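Local coordinates for N-terminal acetyltransferase-like protein (Chaetomium thermophilum, PDB 5NNP) that is probably the auxiliary, tetratricopeptide-repeat subunit of an N-terminal acetyltransferase A complex, wrapping its helical solenoid around the catalytic partner, at residues M49-L54 against A65-A70; H43-S48 against M75-C80. One frame throughout, in Å; residues are numbered along the deposited sequence.

Interaction 1 of 2, residues M49-L54 against A65-A70; sequences MKALIL and ALAKEA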
loop_
_atom_site.group_PDB
_atom_site.type_symbol
_atom_site.label_atom_id
_atom_site.label_comp_id
_atom_site.label_asym_id
_atom_site.label_seq_id
_atom_site.Cartn_x
_atom_site.Cartn_y
_atom_site.Cartn_z
ATOM N N MET A 49 8.090 -10.736 -38.245
ATOM C CA MET A 49 6.759 -10.152 -38.384
ATOM C C MET A 49 5.681 -11.212 -38.260
ATOM O O MET A 49 4.584 -10.946 -37.776
ATOM C CB MET A 49 6.625 -9.428 -39.720
ATOM C CG MET A 49 7.403 -8.135 -39.787
ATOM S SD MET A 49 6.957 -7.060 -38.417
ATOM C CE MET A 49 5.179 -6.989 -38.619
ATOM N N LYS A 50 6.002 -12.419 -38.705
ATOM C CA LYS A 50 5.090 -13.546 -38.589
ATOM C C LYS A 50 5.043 -14.032 -37.144
ATOM O O LYS A 50 3.999 -14.480 -36.665
ATOM C CB LYS A 50 5.518 -14.672 -39.531
ATOM C CG LYS A 50 4.698 -15.940 -39.422
ATOM C CD LYS A 50 5.247 -17.006 -40.360
ATOM C CE LYS A 50 4.452 -18.305 -40.280
ATOM N NZ LYS A 50 4.969 -19.339 -41.220
ATOM N N ALA A 51 6.183 -13.931 -36.460
ATOM C CA ALA A 51 6.303 -14.313 -35.057
ATOM C C ALA A 51 5.420 -13.449 -34.176
ATOM O O ALA A 51 4.859 -13.934 -33.199
ATOM C CB ALA A 51 7.744 -14.220 -34.601
ATOM N N LEU A 52 5.296 -12.171 -34.531
ATOM C CA LEU A 52 4.420 -11.248 -33.807
ATOM C C LEU A 52 2.966 -11.675 -33.893
ATOM O O LEU A 52 2.282 -11.783 -32.878
ATOM C CB LEU A 52 4.549 -9.828 -34.352
ATOM C CG LEU A 52 5.618 -8.899 -33.789
ATOM C CD1 LEU A 52 5.421 -7.495 -34.352
ATOM C CD2 LEU A 52 5.590 -8.893 -32.272
ATOM N N ILE A 53 2.504 -11.899 -35.118
ATOM C CA ILE A 53 1.125 -12.302 -35.368
ATOM C C ILE A 53 0.806 -13.619 -34.675
ATOM O O ILE A 53 -0.292 -13.804 -34.156
ATOM C CB ILE A 53 0.843 -12.430 -36.872
ATOM C CG1 ILE A 53 1.058 -11.081 -37.564
ATOM C CG2 ILE A 53 -0.577 -12.930 -37.106
ATOM C CD1 ILE A 53 0.864 -11.111 -39.073
ATOM N N LEU A 54 1.769 -14.532 -34.661
ATOM C CA LEU A 54 1.583 -15.792 -33.957
ATOM C C LEU A 54 1.367 -15.541 -32.468
ATOM O O LEU A 54 0.447 -16.103 -31.861
ATOM C CB LEU A 54 2.779 -16.714 -34.178
ATOM C CG LEU A 54 2.931 -17.255 -35.600
ATOM C CD1 LEU A 54 4.167 -18.123 -35.702
ATOM C CD2 LEU A 54 1.695 -18.036 -36.010
ATOM N N ALA A 65 9.952 -19.683 -30.751
ATOM C CA ALA A 65 10.827 -20.533 -31.545
ATOM C C ALA A 65 11.145 -19.845 -32.868
ATOM O O ALA A 65 12.294 -19.845 -33.317
ATOM C CB ALA A 65 10.185 -21.883 -31.784
ATOM N N LEU A 66 10.120 -19.239 -33.468
ATOM C CA LEU A 66 10.251 -18.582 -34.766
ATOM C C LEU A 66 11.060 -17.290 -34.691
ATOM O O LEU A 66 11.979 -17.090 -35.479
ATOM C CB LEU A 66 8.874 -18.289 -35.368
ATOM C CG LEU A 66 8.888 -17.597 -36.734
ATOM C CD1 LEU A 66 9.624 -18.429 -37.762
ATOM C CD2 LEU A 66 7.490 -17.293 -37.200
ATOM N N ALA A 67 10.708 -16.414 -33.754
ATOM C CA ALA A 67 11.449 -15.175 -33.556
ATOM C C ALA A 67 12.926 -15.477 -33.333
ATOM O O ALA A 67 13.801 -14.845 -33.925
ATOM C CB ALA A 67 10.885 -14.407 -32.396
ATOM N N LYS A 68 13.187 -16.480 -32.503
ATOM C CA LYS A 68 14.542 -16.866 -32.137
ATOM C C LYS A 68 15.317 -17.400 -33.349
ATOM O O LYS A 68 16.504 -17.101 -33.542
ATOM C CB LYS A 68 14.484 -17.902 -31.008
ATOM C CG LYS A 68 15.823 -18.321 -30.444
ATOM C CD LYS A 68 15.721 -18.560 -28.945
ATOM C CE LYS A 68 15.109 -19.914 -28.631
ATOM N NZ LYS A 68 14.965 -20.085 -27.163
ATOM N N GLU A 69 14.629 -18.189 -34.167
ATOM C CA GLU A 69 15.171 -18.659 -35.436
ATOM C C GLU A 69 15.500 -17.488 -36.377
ATOM O O GLU A 69 16.465 -17.547 -37.139
ATOM C CB GLU A 69 14.173 -19.611 -36.112
ATOM C CG GLU A 69 14.712 -20.291 -37.338
ATOM C CD GLU A 69 15.954 -21.101 -37.028
ATOM O OE1 GLU A 69 15.914 -21.886 -36.054
ATOM O OE2 GLU A 69 16.968 -20.946 -37.746
ATOM N N ALA A 70 14.684 -16.435 -36.312
ATOM C CA ALA A 70 14.782 -15.326 -37.247
ATOM C C ALA A 70 16.025 -14.521 -36.964
ATOM O O ALA A 70 16.766 -14.153 -37.877
ATOM C CB ALA A 70 13.545 -14.434 -37.170
#

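Interaction 2 of 2, residues H43-S48 against M75-C80; sequences HGDTMS and MKSYIC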
loop_
_atom_site.group_PDB
_atom_site.type_symbol
_atom_site.label_atom_id
_atom_site.label_comp_id
_atom_site.label_asym_id
_atom_site.label_seq_id
_atom_site.Cartn_x
_atom_site.Cartn_y
_atom_site.Cartn_z
ATOM N N HIS A 43 14.199 -15.062 -45.065
ATOM C CA HIS A 43 14.102 -13.624 -44.873
ATOM C C HIS A 43 13.716 -13.344 -43.430
ATOM O O HIS A 43 12.548 -13.450 -43.057
ATOM C CB HIS A 43 13.091 -12.991 -45.830
ATOM C CG HIS A 43 13.195 -11.500 -45.896
ATOM N ND1 HIS A 43 12.592 -10.672 -44.977
ATOM C CD2 HIS A 43 13.859 -10.690 -46.752
ATOM C CE1 HIS A 43 12.870 -9.415 -45.269
ATOM N NE2 HIS A 43 13.635 -9.399 -46.345
ATOM N N GLY A 44 14.714 -12.986 -42.629
ATOM C CA GLY A 44 14.541 -12.747 -41.206
ATOM C C GLY A 44 13.477 -11.743 -40.801
ATOM O O GLY A 44 12.670 -12.018 -39.917
ATOM N N ASP A 45 13.475 -10.573 -41.434
ATOM C CA ASP A 45 12.524 -9.530 -41.070
ATOM C C ASP A 45 11.094 -10.029 -41.191
ATOM O O ASP A 45 10.251 -9.714 -40.354
ATOM C CB ASP A 45 12.725 -8.289 -41.934
ATOM C CG ASP A 45 14.015 -7.569 -41.620
ATOM O OD1 ASP A 45 14.863 -8.170 -40.934
ATOM O OD2 ASP A 45 14.183 -6.413 -42.064
ATOM N N THR A 46 10.830 -10.827 -42.220
ATOM C CA THR A 46 9.497 -11.372 -42.427
ATOM C C THR A 46 9.152 -12.446 -41.386
ATOM O O THR A 46 8.022 -12.508 -40.902
ATOM C CB THR A 46 9.354 -11.950 -43.849
ATOM O OG1 THR A 46 9.536 -10.900 -44.807
ATOM C CG2 THR A 46 7.972 -12.568 -44.047
ATOM N N MET A 47 10.124 -13.284 -41.035
ATOM C CA MET A 47 9.876 -14.337 -40.063
ATOM C C MET A 47 9.484 -13.729 -38.720
ATOM O O MET A 47 8.571 -14.225 -38.054
ATOM C CB MET A 47 11.102 -15.233 -39.906
ATOM C CG MET A 47 11.623 -15.814 -41.201
ATOM S SD MET A 47 13.106 -16.803 -40.919
ATOM C CE MET A 47 12.485 -18.006 -39.749
ATOM N N SER A 48 10.179 -12.655 -38.340
ATOM C CA SER A 48 9.887 -11.917 -37.108
ATOM C C SER A 48 8.483 -11.319 -37.116
ATOM O O SER A 48 7.782 -11.372 -36.111
ATOM C CB SER A 48 10.909 -10.795 -36.890
ATOM O OG SER A 48 12.223 -11.301 -36.768
ATOM N N MET A 75 21.294 -11.690 -37.633
ATOM C CA MET A 75 21.629 -11.309 -36.262
ATOM C C MET A 75 21.844 -9.806 -36.133
ATOM O O MET A 75 21.835 -9.267 -35.027
ATOM C CB MET A 75 22.873 -12.059 -35.778
ATOM C CG MET A 75 22.818 -13.566 -35.997
ATOM S SD MET A 75 24.378 -14.396 -35.591
ATOM C CE MET A 75 24.538 -13.893 -33.872
ATOM N N LYS A 76 22.019 -9.139 -37.270
ATOM C CA LYS A 76 22.258 -7.703 -37.284
ATOM C C LYS A 76 20.999 -6.892 -37.674
ATOM O O LYS A 76 21.088 -5.694 -37.947
ATOM C CB LYS A 76 23.425 -7.377 -38.232
ATOM C CG LYS A 76 24.774 -7.946 -37.778
ATOM C CD LYS A 76 25.903 -7.628 -38.774
ATOM C CE LYS A 76 27.287 -8.020 -38.225
ATOM N NZ LYS A 76 28.407 -7.797 -39.191
ATOM N N SER A 77 19.833 -7.541 -37.694
ATOM C CA SER A 77 18.565 -6.847 -37.957
ATOM C C SER A 77 17.926 -6.315 -36.684
ATOM O O SER A 77 17.714 -7.071 -35.730
ATOM C CB SER A 77 17.582 -7.777 -38.655
ATOM O OG SER A 77 16.270 -7.241 -38.632
ATOM N N TYR A 78 17.600 -5.025 -36.667
ATOM C CA TYR A 78 17.050 -4.410 -35.454
ATOM C C TYR A 78 15.580 -4.791 -35.281
ATOM O O TYR A 78 15.045 -4.762 -34.175
ATOM C CB TYR A 78 17.216 -2.871 -35.477
ATOM C CG TYR A 78 16.156 -2.131 -36.253
ATOM C CD1 TYR A 78 14.955 -1.778 -35.657
ATOM C CD2 TYR A 78 16.351 -1.789 -37.581
ATOM C CE1 TYR A 78 13.979 -1.106 -36.360
ATOM C CE2 TYR A 78 15.375 -1.118 -38.298
ATOM C CZ TYR A 78 14.192 -0.782 -37.678
ATOM O OH TYR A 78 13.210 -0.110 -38.373
ATOM N N ILE A 79 14.931 -5.147 -36.382
ATOM C CA ILE A 79 13.562 -5.635 -36.326
ATOM C C ILE A 79 13.480 -6.980 -35.609
ATOM O O ILE A 79 12.656 -7.152 -34.707
ATOM C CB ILE A 79 12.961 -5.757 -37.729
ATOM C CG1 ILE A 79 12.751 -4.359 -38.316
ATOM C CG2 ILE A 79 11.656 -6.530 -37.694
ATOM C CD1 ILE A 79 12.545 -4.348 -39.841
ATOM N N CYS A 80 14.341 -7.922 -35.989
ATOM C CA CYS A 80 14.335 -9.227 -35.340
ATOM C C CYS A 80 14.548 -9.105 -33.815
ATOM O O CYS A 80 13.854 -9.751 -33.023
ATOM C CB CYS A 80 15.390 -10.137 -35.961
ATOM S SG CYS A 80 15.183 -10.408 -37.755
HETATM O O HOH W 1 12.703 -12.160 -34.109
#

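Interaction 1 of 2, residues M49-L54 against A65-A70
Leu66 reaches from helix 60-73 into the surface of helix 44-55, and one methyl, CD2, makes most of the apolar contact. Its chi1 (180°) puts CG anti to the backbone N, and from there CD2 meets Leu54 CD1 at 3.7 Å. The two leucines cross at about a right angle, methyl against methyl. The same CD2 lies 3.8 Å from Lys50 CG; the extended aliphatic chain of Lys50 crosses Leu66 at about the same angle and gives it apolar carbons to pack on. Beside this, Ala51 and Ala67 pack through their methyls, CB to CB at 3.8 Å; Ala51 CB is also 3.8 Å from the backbone atom Ala67 N. Small residues suit this place because the CA atoms of Ala51 and Ala67 are 5.4 Å apart and the segment axes approach to 8.5 Å, too close for bulky side chains between them. No hydrogen bond crosses the interface; the charged end of Lys50 turns to a salt bridge from NZ to Glu34 on helix 26-37. The two segments run antiparallel, their axes at 166°, with alanines at the closest CA pair; so arranged, consecutive helices form the kind of hairpin that builds tetratricopeptide repeats.

Interaction 2 of 2, residues H43-S48 against M75-C80
This contact belongs to the tetratricopeptide-repeat solenoid, where helices two apart in the chain pack together: the N-terminal turn of helix 44-55 meets the start of helix 78-90, which opens a predicted repeat. Asp45 and Ser77 make the direct hydrogen bond between them: Ser77 OG, anti to its backbone N (chi1 166°), donates to Asp45 OD1 over 2.9 Å, from above the carboxylate plane, 37° out of it. Ser77 is also the N-cap of its helix, its OG accepting weak bonds from Ile79 N and Cys80 N; a serine suits the place because one hydroxyl can cap its own helix and still donate to the neighbour. The other carboxylate oxygen, Asp45 OD2, lies 3.4 Å from the methyl Ile79 CD1, the two side chains crossing at about a right angle. An alanine in place of Asp45 would probably leave the Ser77 hydroxyl without this acceptor and open a gap beside Ile79 CD1. Deeper in, Cys80 SG lies 3.7 Å from Gly44 O, over a residue with no side chain. Next to it, where the backbones run nearest, a water links the helices, accepting from Ser48 OG at 2.8 Å and donating to Cys80 O at 2.9 Å.

Helix 44-55 is common to both contacts, whose centres lie about 9 Å apart: its residues 49-54 pack on helix 60-73 in interaction 1, and its N-terminal turn meets the start of helix 78-90 in interaction 2. These three helices are consecutive, so interaction 1 joins neighbours in sequence, while interaction 2 bridges from the first to the third across the intervening hairpin partner. The two contacts touch directly, Ala70 CB packing against Ser48 OG at 3.4 Å. One closes a hairpin and the other stacks the following helix onto it, the alternation by which a tetratricopeptide-repeat solenoid grows, here near the N-terminal end of the chain.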